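Local coordinates for protein probable oxidoreductase (Mycobacterium abscessus, PDB 4EYE) that probably catalyses an oxidation-reduction reaction as a member of the quinone-oxidoreductase branch of the medium-chain dehydrogenase/reductase family, at residues P127-L132 against E296-L301; V138-N143 against E307-P312; I177-G182 against E302-E307. One frame throughout, in Å; residues are numbered along the deposited sequence.

Helix 293-306 and the loop after it join the GroES-like catalytic domain to the Rossmann domain in this chain, a compact example of how a single element can serve several interfaces. The helix takes part in interactions 1 and 3, and the chain leaving it forms half of interaction 2. Their centres lie about 9 Å (1 and 2), 10 Å (1 and 3) and 8 Å (2 and 3) apart. Leu-132 CD1 of interaction 1 meets Leu-140 CD1 of interaction 2 at 3.6 Å, while Leu-301 CD2 lies 3.9 Å from Ile-179 CD1 of interaction 3. No cofactor takes part; Ile-141 O binds an MPD molecule, probably from the crystallisation liquor.

Interaction 1 of 3, residues P127-L132 against E296-L301; sequences PTPPQL and ETQAGL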
loop_
_atom_site.group_PDB
_atom_site.type_symbol
_atom_site.label_atom_id
_atom_site.label_comp_id
_atom_site.label_asym_id
_atom_site.label_seq_id
_atom_site.Cartn_x
_atom_site.Cartn_y
_atom_site.Cartn_z
ATOM N N PRO A 127 -4.773 15.925 2.024
ATOM C CA PRO A 127 -3.642 16.817 1.995
ATOM C C PRO A 127 -2.306 16.094 2.174
ATOM O O PRO A 127 -2.124 15.313 3.101
ATOM C CB PRO A 127 -3.911 17.813 3.158
ATOM C CG PRO A 127 -4.828 17.072 4.089
ATOM C CD PRO A 127 -5.610 16.087 3.234
ATOM N N THR A 128 -1.358 16.393 1.271
ATOM C CA THR A 128 -0.048 15.771 1.295
ATOM C C THR A 128 0.790 16.290 2.479
ATOM O O THR A 128 0.954 17.486 2.615
ATOM C CB THR A 128 0.737 16.103 -0.002
ATOM O OG1 THR A 128 0.024 15.567 -1.133
ATOM C CG2 THR A 128 2.196 15.539 0.110
ATOM N N PRO A 129 1.356 15.389 3.320
ATOM C CA PRO A 129 2.157 15.897 4.456
ATOM C C PRO A 129 3.313 16.761 3.960
ATOM O O PRO A 129 3.990 16.398 2.975
ATOM C CB PRO A 129 2.652 14.629 5.116
ATOM C CG PRO A 129 1.579 13.617 4.820
ATOM C CD PRO A 129 1.095 13.940 3.449
ATOM N N PRO A 130 3.505 17.925 4.582
ATOM C CA PRO A 130 4.533 18.829 4.013
ATOM C C PRO A 130 5.944 18.274 4.071
ATOM O O PRO A 130 6.784 18.742 3.307
ATOM C CB PRO A 130 4.416 20.101 4.851
ATOM C CG PRO A 130 3.700 19.723 6.091
ATOM C CD PRO A 130 2.810 18.529 5.728
ATOM N N GLN A 131 6.210 17.294 4.915
ATOM C CA GLN A 131 7.561 16.741 5.008
ATOM C C GLN A 131 7.913 15.819 3.814
ATOM O O GLN A 131 9.092 15.477 3.623
ATOM C CB GLN A 131 7.727 15.943 6.312
ATOM C CG GLN A 131 7.580 16.790 7.584
ATOM C CD GLN A 131 6.185 16.734 8.200
ATOM O OE1 GLN A 131 5.203 16.443 7.542
ATOM N NE2 GLN A 131 6.114 17.047 9.475
ATOM N N LEU A 132 6.909 15.404 3.024
ATOM C CA LEU A 132 7.098 14.375 2.011
ATOM C C LEU A 132 7.161 14.954 0.620
ATOM O O LEU A 132 6.437 15.921 0.266
ATOM C CB LEU A 132 5.955 13.309 2.091
ATOM C CG LEU A 132 5.784 12.568 3.425
ATOM C CD1 LEU A 132 4.684 11.510 3.263
ATOM C CD2 LEU A 132 7.088 11.956 3.933
ATOM N N GLU A 296 -9.018 10.055 10.627
ATOM C CA GLU A 296 -8.190 9.516 11.709
ATOM C C GLU A 296 -6.942 8.819 11.198
ATOM O O GLU A 296 -5.906 8.943 11.797
ATOM C CB GLU A 296 -8.976 8.517 12.576
ATOM C CG GLU A 296 -8.264 8.249 13.881
ATOM C CD GLU A 296 -8.932 7.210 14.800
ATOM O OE1 GLU A 296 -8.152 6.389 15.376
ATOM O OE2 GLU A 296 -10.159 7.280 14.986
ATOM N N THR A 297 -7.041 8.052 10.118
ATOM C CA THR A 297 -5.861 7.397 9.576
ATOM C C THR A 297 -4.879 8.451 9.002
ATOM O O THR A 297 -3.687 8.351 9.204
ATOM C CB THR A 297 -6.162 6.339 8.499
ATOM O OG1 THR A 297 -6.858 6.954 7.412
ATOM C CG2 THR A 297 -7.014 5.213 9.083
ATOM N N GLN A 298 -5.400 9.468 8.333
ATOM C CA GLN A 298 -4.547 10.549 7.797
ATOM C C GLN A 298 -3.846 11.335 8.935
ATOM O O GLN A 298 -2.655 11.592 8.855
ATOM C CB GLN A 298 -5.370 11.529 6.952
ATOM C CG GLN A 298 -4.556 12.633 6.303
ATOM C CD GLN A 298 -3.646 12.156 5.184
ATOM O OE1 GLN A 298 -3.662 11.000 4.791
ATOM N NE2 GLN A 298 -2.870 13.087 4.615
ATOM N N ALA A 299 -4.589 11.658 9.983
ATOM C CA ALA A 299 -4.029 12.345 11.148
ATOM C C ALA A 299 -2.909 11.506 11.811
ATOM O O ALA A 299 -1.848 12.028 12.130
ATOM C CB ALA A 299 -5.122 12.757 12.145
ATOM N N GLY A 300 -3.153 10.204 11.978
ATOM C CA GLY A 300 -2.170 9.278 12.537
ATOM C C GLY A 300 -0.914 9.213 11.697
ATOM O O GLY A 300 0.227 9.246 12.221
ATOM N N LEU A 301 -1.096 9.170 10.388
ATOM C CA LEU A 301 0.055 9.092 9.467
ATOM C C LEU A 301 0.827 10.415 9.403
ATOM O O LEU A 301 2.064 10.403 9.350
ATOM C CB LEU A 301 -0.361 8.624 8.073
ATOM C CG LEU A 301 -0.806 7.169 7.993
ATOM C CD1 LEU A 301 -1.424 6.943 6.596
ATOM C CD2 LEU A 301 0.311 6.137 8.320
#
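The carboxamide of Gln-298 has a neighbour at each of its polar ends: OE1 shares a weak hydrogen bond with His-145 NE2, and NE2 comes to 2.8 Å from Pro-127 O. The contact joins the catalytic, GroES-like domain of this medium-chain dehydrogenase fold to helix 293-306, for the segment 127-132 leaves strand 125-127 of the catalytic domain's sheet and leads to helix 134-140.

Despite its closeness, the approach of NE2 to Pro-127 O does not have the geometry of a hydrogen bond. The oxygen stands almost on the extension of the amide's C-N bond, the angle CD-NE2-O being about 160°, and so it falls between the directions of the two N-H bonds. It is a close polar approach at a poor angle. Two proline rings also come near the amide nitrogen, with Pro-127 CD at 4.3 Å from NE2 and Pro-129 CD at 4.2 Å from it.

Gln-298 gets there by running its CG trans to the backbone nitrogen (chi1 -177°) and then bending at chi2 (70°), which carries the carboxamide across to the loop although the CA atoms of Pro-127 and Gln-298 are 8.6 Å apart. His-145, on helix 143-154, acts as the second shell: its NE2 faces Gln-298 while its ND1 hydrogen-bonds to Thr-297 OG1, a hydroxyl that also bonds to Leu-294 O one turn back along its own helix. One imidazole thus meets consecutive residues, Gln-298 only weakly.

Backbone bonding between Thr-128 and Arg-104 ties the loop to strand 104-108. Internally, a type I beta turn from Pro-129 to Leu-132 is closed by Leu-132 N donating to Pro-129 O at 3.1 Å.

Interaction 2 of 3, residues V138-N143 against E307-P312; sequences VALIAN and EGMRPP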
loop_
_atom_site.group_PDB
_atom_site.type_symbol
_atom_site.label_atom_id
_atom_site.label_comp_id
_atom_site.label_asym_id
_atom_site.label_seq_id
_atom_site.Cartn_x
_atom_site.Cartn_y
_atom_site.Cartn_z
ATOM N N VAL A 138 2.549 9.550 -2.366
ATOM C CA VAL A 138 1.699 8.501 -3.032
ATOM C C VAL A 138 1.880 7.165 -2.350
ATOM O O VAL A 138 0.916 6.352 -2.226
ATOM C CB VAL A 138 1.851 8.453 -4.593
ATOM C CG1 VAL A 138 3.107 7.652 -4.994
ATOM C CG2 VAL A 138 0.564 7.887 -5.249
ATOM N N ALA A 139 3.090 6.915 -1.843
ATOM C CA ALA A 139 3.390 5.663 -1.217
ATOM C C ALA A 139 2.524 5.410 0.034
ATOM O O ALA A 139 2.196 4.274 0.325
ATOM C CB ALA A 139 4.871 5.573 -0.854
ATOM N N LEU A 140 2.170 6.480 0.740
ATOM C CA LEU A 140 1.259 6.429 1.872
ATOM C C LEU A 140 -0.117 5.880 1.519
ATOM O O LEU A 140 -0.772 5.269 2.349
ATOM C CB LEU A 140 1.013 7.818 2.484
ATOM C CG LEU A 140 2.042 8.523 3.337
ATOM C CD1 LEU A 140 1.510 9.888 3.831
ATOM C CD2 LEU A 140 2.533 7.662 4.518
ATOM N N ILE A 141 -0.584 6.078 0.291
ATOM C CA ILE A 141 -2.021 5.988 0.025
ATOM C C ILE A 141 -2.709 4.649 0.281
ATOM O O ILE A 141 -3.559 4.568 1.158
ATOM C CB ILE A 141 -2.402 6.534 -1.360
ATOM C CG1 ILE A 141 -2.048 8.004 -1.454
ATOM C CG2 ILE A 141 -3.894 6.342 -1.616
ATOM C CD1 ILE A 141 -2.182 8.602 -2.844
ATOM N N ALA A 142 -2.395 3.614 -0.483
ATOM C CA ALA A 142 -2.974 2.283 -0.220
ATOM C C ALA A 142 -2.265 1.627 0.955
ATOM O O ALA A 142 -2.946 1.233 1.940
ATOM C CB ALA A 142 -2.940 1.375 -1.441
ATOM N N ASN A 143 -0.941 1.549 0.905
ATOM C CA ASN A 143 -0.251 0.710 1.863
ATOM C C ASN A 143 -0.253 1.184 3.336
ATOM O O ASN A 143 -0.427 0.368 4.256
ATOM C CB ASN A 143 1.189 0.374 1.422
ATOM C CG ASN A 143 1.249 -0.358 0.062
ATOM O OD1 ASN A 143 0.257 -0.912 -0.378
ATOM N ND2 ASN A 143 2.430 -0.333 -0.606
ATOM N N GLU A 307 7.123 12.781 13.007
ATOM C CA GLU A 307 8.071 12.185 13.913
ATOM C C GLU A 307 9.262 11.537 13.200
ATOM O O GLU A 307 10.266 11.185 13.848
ATOM C CB GLU A 307 7.357 11.167 14.825
ATOM C CG GLU A 307 6.380 11.846 15.761
ATOM C CD GLU A 307 5.531 10.850 16.548
ATOM O OE1 GLU A 307 5.640 9.624 16.310
ATOM O OE2 GLU A 307 4.796 11.298 17.459
ATOM N N GLY A 308 9.178 11.448 11.877
ATOM C CA GLY A 308 10.338 11.094 11.032
ATOM C C GLY A 308 10.095 9.986 10.019
ATOM O O GLY A 308 10.992 9.658 9.256
ATOM N N MET A 309 8.908 9.390 10.000
ATOM C CA MET A 309 8.690 8.283 9.071
ATOM C C MET A 309 8.770 8.757 7.613
ATOM O O MET A 309 8.110 9.710 7.220
ATOM C CB MET A 309 7.329 7.598 9.337
ATOM C CG MET A 309 7.113 6.306 8.572
ATOM S SD MET A 309 5.528 5.536 8.967
ATOM C CE MET A 309 4.349 6.640 8.174
ATOM N N ARG A 310 9.546 8.060 6.813
ATOM C CA ARG A 310 9.647 8.360 5.404
ATOM C C ARG A 310 9.442 7.059 4.612
ATOM O O ARG A 310 10.299 6.163 4.654
ATOM C CB ARG A 310 11.040 8.967 5.066
ATOM C CG ARG A 310 11.341 10.297 5.708
ATOM C CD ARG A 310 10.437 11.417 5.183
ATOM N NE ARG A 310 10.753 12.667 5.842
ATOM C CZ ARG A 310 10.239 13.076 6.998
ATOM N NH1 ARG A 310 9.339 12.333 7.663
ATOM N NH2 ARG A 310 10.643 14.236 7.528
ATOM N N PRO A 311 8.316 6.915 3.954
ATOM C CA PRO A 311 8.105 5.744 3.102
ATOM C C PRO A 311 9.200 5.554 2.072
ATOM O O PRO A 311 9.465 6.476 1.275
ATOM C CB PRO A 311 6.773 6.059 2.399
ATOM C CG PRO A 311 6.063 6.979 3.330
ATOM C CD PRO A 311 7.154 7.839 3.919
ATOM N N PRO A 312 9.864 4.384 2.079
ATOM C CA PRO A 312 10.895 4.112 1.044
ATOM C C PRO A 312 10.317 3.969 -0.357
ATOM O O PRO A 312 9.354 3.239 -0.557
ATOM C CB PRO A 312 11.554 2.803 1.495
ATOM C CG PRO A 312 11.051 2.530 2.871
ATOM C CD PRO A 312 9.783 3.329 3.097
#
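Apolar contacts between Ala-139, Leu-140, Met-309 and Pro-311 make up this interface, which buries 147 Å² in all. The ring of Pro-311 meets two residues of helix 134-140: its CB rests on Ala-139 CB at 3.8 Å, and its CG on Leu-140 CD2, also at 3.8 Å. The leucine side chain lies aslant to the ring. The same methyl, Leu-140 CD2, is approached by Met-309 CE at 4.2 Å; the methionine runs extended to its sulfur and turns only at the last torsion (chi3 71°), which swings the terminal methyl toward the leucine.

Polar bonds shape the loop itself. Gly-308, with positive phi, ends helix 293-306 in a Schellman motif. Arg-310 folds back on the chain: its NH1 donates to Met-309 O at 2.9 Å, the acceptor lying in the guanidinium plane while the donor stands above the carbonyl plane, 65° out of it. NH1 also bonds to Val-305 O on the last turn of the helix.

The loop then passes helix 171-182, where Arg-310 O bonds to Gln-178 NE2, and Tyr-144 of helix 143-154, before Pro-312 pairs with Lys-337 of strand 337-341 and the chain re-enters the catalytic domain's sheet.

Interaction 3 of 3, residues I177-G182 against E302-E307; sequences IQIAKG and EKLVAE
Leu-304 meets helix 171-182 with both of its methyls. CD1 touches Ile-179 CG2 at 4.1 Å, the two side chains crossing at about a right angle, and CD2 lies over the end of the helix, 3.7 Å from Gly-182 O. Helix 171-182 is the crossover helix that follows the first strand, 162-165, of the Rossmann domain, so this is a helix-helix contact between that domain and helix 293-306. Having no side chain, Gly-182 brings its CA to 6.3 Å from the CA of Leu-304, and Leu-304 CD2 lies where a CB would point.

CG of Leu-304 is trans to its carbonyl carbon (chi1 -63°), an orientation that spreads the methyl pair across isoleucine and glycine. At the open side two waters lie within reach of both Gly-182 O and Glu-307 OE1, though they cannot donate to every nearby acceptor at once. One sits 2.6 Å from Glu-307 OE1 and 3.3 Å from Gly-182 O; the other, 2.6 Å from Gly-182 O and 3.0 Å from Glu-307 OE1.

Lys-303 NZ holds the other carboxylate oxygen, Glu-307 OE2, in a 2.8 Å salt bridge on its syn side, 23° out of the carboxylate plane. Behind Ile-179 stand Tyr-144, Met-147 and Tyr-151 of helix 143-154. Next to Gly-182, Lys-181 NZ forms a salt bridge with Asp-206 OD2 and a hydrogen bond to Ala-185 O.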
loop_
_atom_site.group_PDB
_atom_site.type_symbol
_atom_site.label_atom_id
_atom_site.label_comp_id
_atom_site.label_asym_id
_atom_site.label_seq_id
_atom_site.Cartn_x
_atom_site.Cartn_y
_atom_site.Cartn_z
ATOM N N ILE A 177 6.169 -2.585 8.735
ATOM C CA ILE A 177 7.352 -2.365 9.549
ATOM C C ILE A 177 7.397 -0.932 10.108
ATOM O O ILE A 177 7.586 -0.740 11.318
ATOM C CB ILE A 177 8.677 -2.596 8.765
ATOM C CG1 ILE A 177 8.782 -4.063 8.323
ATOM C CG2 ILE A 177 9.917 -2.296 9.648
ATOM C CD1 ILE A 177 9.919 -4.310 7.357
ATOM N N GLN A 178 7.292 0.064 9.229
ATOM C CA GLN A 178 7.569 1.428 9.648
ATOM C C GLN A 178 6.477 1.904 10.597
ATOM O O GLN A 178 6.769 2.566 11.596
ATOM C CB GLN A 178 7.641 2.375 8.447
ATOM C CG GLN A 178 8.828 2.159 7.534
ATOM C CD GLN A 178 9.002 3.336 6.612
ATOM O OE1 GLN A 178 8.065 3.700 5.860
ATOM N NE2 GLN A 178 10.138 3.977 6.687
ATOM N N ILE A 179 5.237 1.544 10.326
ATOM C CA ILE A 179 4.167 1.927 11.214
ATOM C C ILE A 179 4.256 1.237 12.602
ATOM O O ILE A 179 3.990 1.866 13.621
ATOM C CB ILE A 179 2.783 1.730 10.605
ATOM C CG1 ILE A 179 2.632 2.645 9.371
ATOM C CG2 ILE A 179 1.694 2.016 11.673
ATOM C CD1 ILE A 179 1.401 2.441 8.522
ATOM N N ALA A 180 4.574 -0.044 12.618
ATOM C CA ALA A 180 4.735 -0.780 13.883
ATOM C C ALA A 180 5.862 -0.138 14.725
ATOM O O ALA A 180 5.694 0.098 15.933
ATOM C CB ALA A 180 5.041 -2.254 13.610
ATOM N N LYS A 181 6.976 0.184 14.081
ATOM C CA LYS A 181 8.112 0.824 14.783
ATOM C C LYS A 181 7.666 2.186 15.277
ATOM O O LYS A 181 7.914 2.553 16.422
ATOM C CB LYS A 181 9.341 0.954 13.882
ATOM C CG LYS A 181 10.036 -0.343 13.541
ATOM C CD LYS A 181 10.445 -1.170 14.757
ATOM C CE LYS A 181 11.515 -0.516 15.628
ATOM N NZ LYS A 181 11.542 -1.229 16.954
ATOM N N GLY A 182 6.928 2.892 14.424
ATOM C CA GLY A 182 6.366 4.177 14.782
ATOM C C GLY A 182 5.453 4.113 15.993
ATOM O O GLY A 182 5.392 5.061 16.755
ATOM N N GLU A 302 0.109 11.520 9.416
ATOM C CA GLU A 302 0.731 12.843 9.467
ATOM C C GLU A 302 1.649 12.993 10.722
ATOM O O GLU A 302 2.690 13.591 10.634
ATOM C CB GLU A 302 -0.326 13.962 9.491
ATOM C CG GLU A 302 -1.058 14.148 8.168
ATOM C CD GLU A 302 -2.263 15.089 8.239
ATOM O OE1 GLU A 302 -2.806 15.384 9.325
ATOM O OE2 GLU A 302 -2.686 15.547 7.161
ATOM N N LYS A 303 1.214 12.427 11.856
ATOM C CA LYS A 303 1.977 12.430 13.083
ATOM C C LYS A 303 3.225 11.554 12.967
ATOM O O LYS A 303 4.336 11.997 13.319
ATOM C CB LYS A 303 1.103 11.968 14.252
ATOM C CG LYS A 303 1.847 11.627 15.559
ATOM C CD LYS A 303 0.873 11.185 16.658
ATOM C CE LYS A 303 1.430 10.074 17.567
ATOM N NZ LYS A 303 2.339 10.601 18.612
ATOM N N LEU A 304 3.060 10.341 12.440
ATOM C CA LEU A 304 4.208 9.455 12.189
ATOM C C LEU A 304 5.233 10.091 11.255
ATOM O O LEU A 304 6.418 9.990 11.529
ATOM C CB LEU A 304 3.767 8.060 11.709
ATOM C CG LEU A 304 2.932 7.274 12.734
ATOM C CD1 LEU A 304 2.273 6.022 12.167
ATOM C CD2 LEU A 304 3.775 6.898 13.939
ATOM N N VAL A 305 4.782 10.764 10.197
ATOM C CA VAL A 305 5.662 11.483 9.270
ATOM C C VAL A 305 6.363 12.676 9.954
ATOM O O VAL A 305 7.570 12.858 9.787
ATOM C CB VAL A 305 4.897 11.963 8.003
ATOM C CG1 VAL A 305 5.765 12.933 7.170
ATOM C CG2 VAL A 305 4.436 10.755 7.152
ATOM N N ALA A 306 5.612 13.455 10.767
ATOM C CA ALA A 306 6.214 14.520 11.570
ATOM C C ALA A 306 7.317 13.975 12.457
ATOM O O ALA A 306 8.336 14.619 12.617
ATOM C CB ALA A 306 5.156 15.243 12.420
ATOM N N GLU A 307 7.123 12.781 13.007
ATOM C CA GLU A 307 8.071 12.185 13.913
ATOM C C GLU A 307 9.262 11.537 13.200
ATOM O O GLU A 307 10.266 11.185 13.848
ATOM C CB GLU A 307 7.357 11.167 14.825
ATOM C CG GLU A 307 6.380 11.846 15.761
ATOM C CD GLU A 307 5.531 10.850 16.548
ATOM O OE1 GLU A 307 5.640 9.624 16.310
ATOM O OE2 GLU A 307 4.796 11.298 17.459
HETATM O O HOH W 1 7.141 7.585 15.602
HETATM O O HOH W 2 4.346 7.324 17.634
#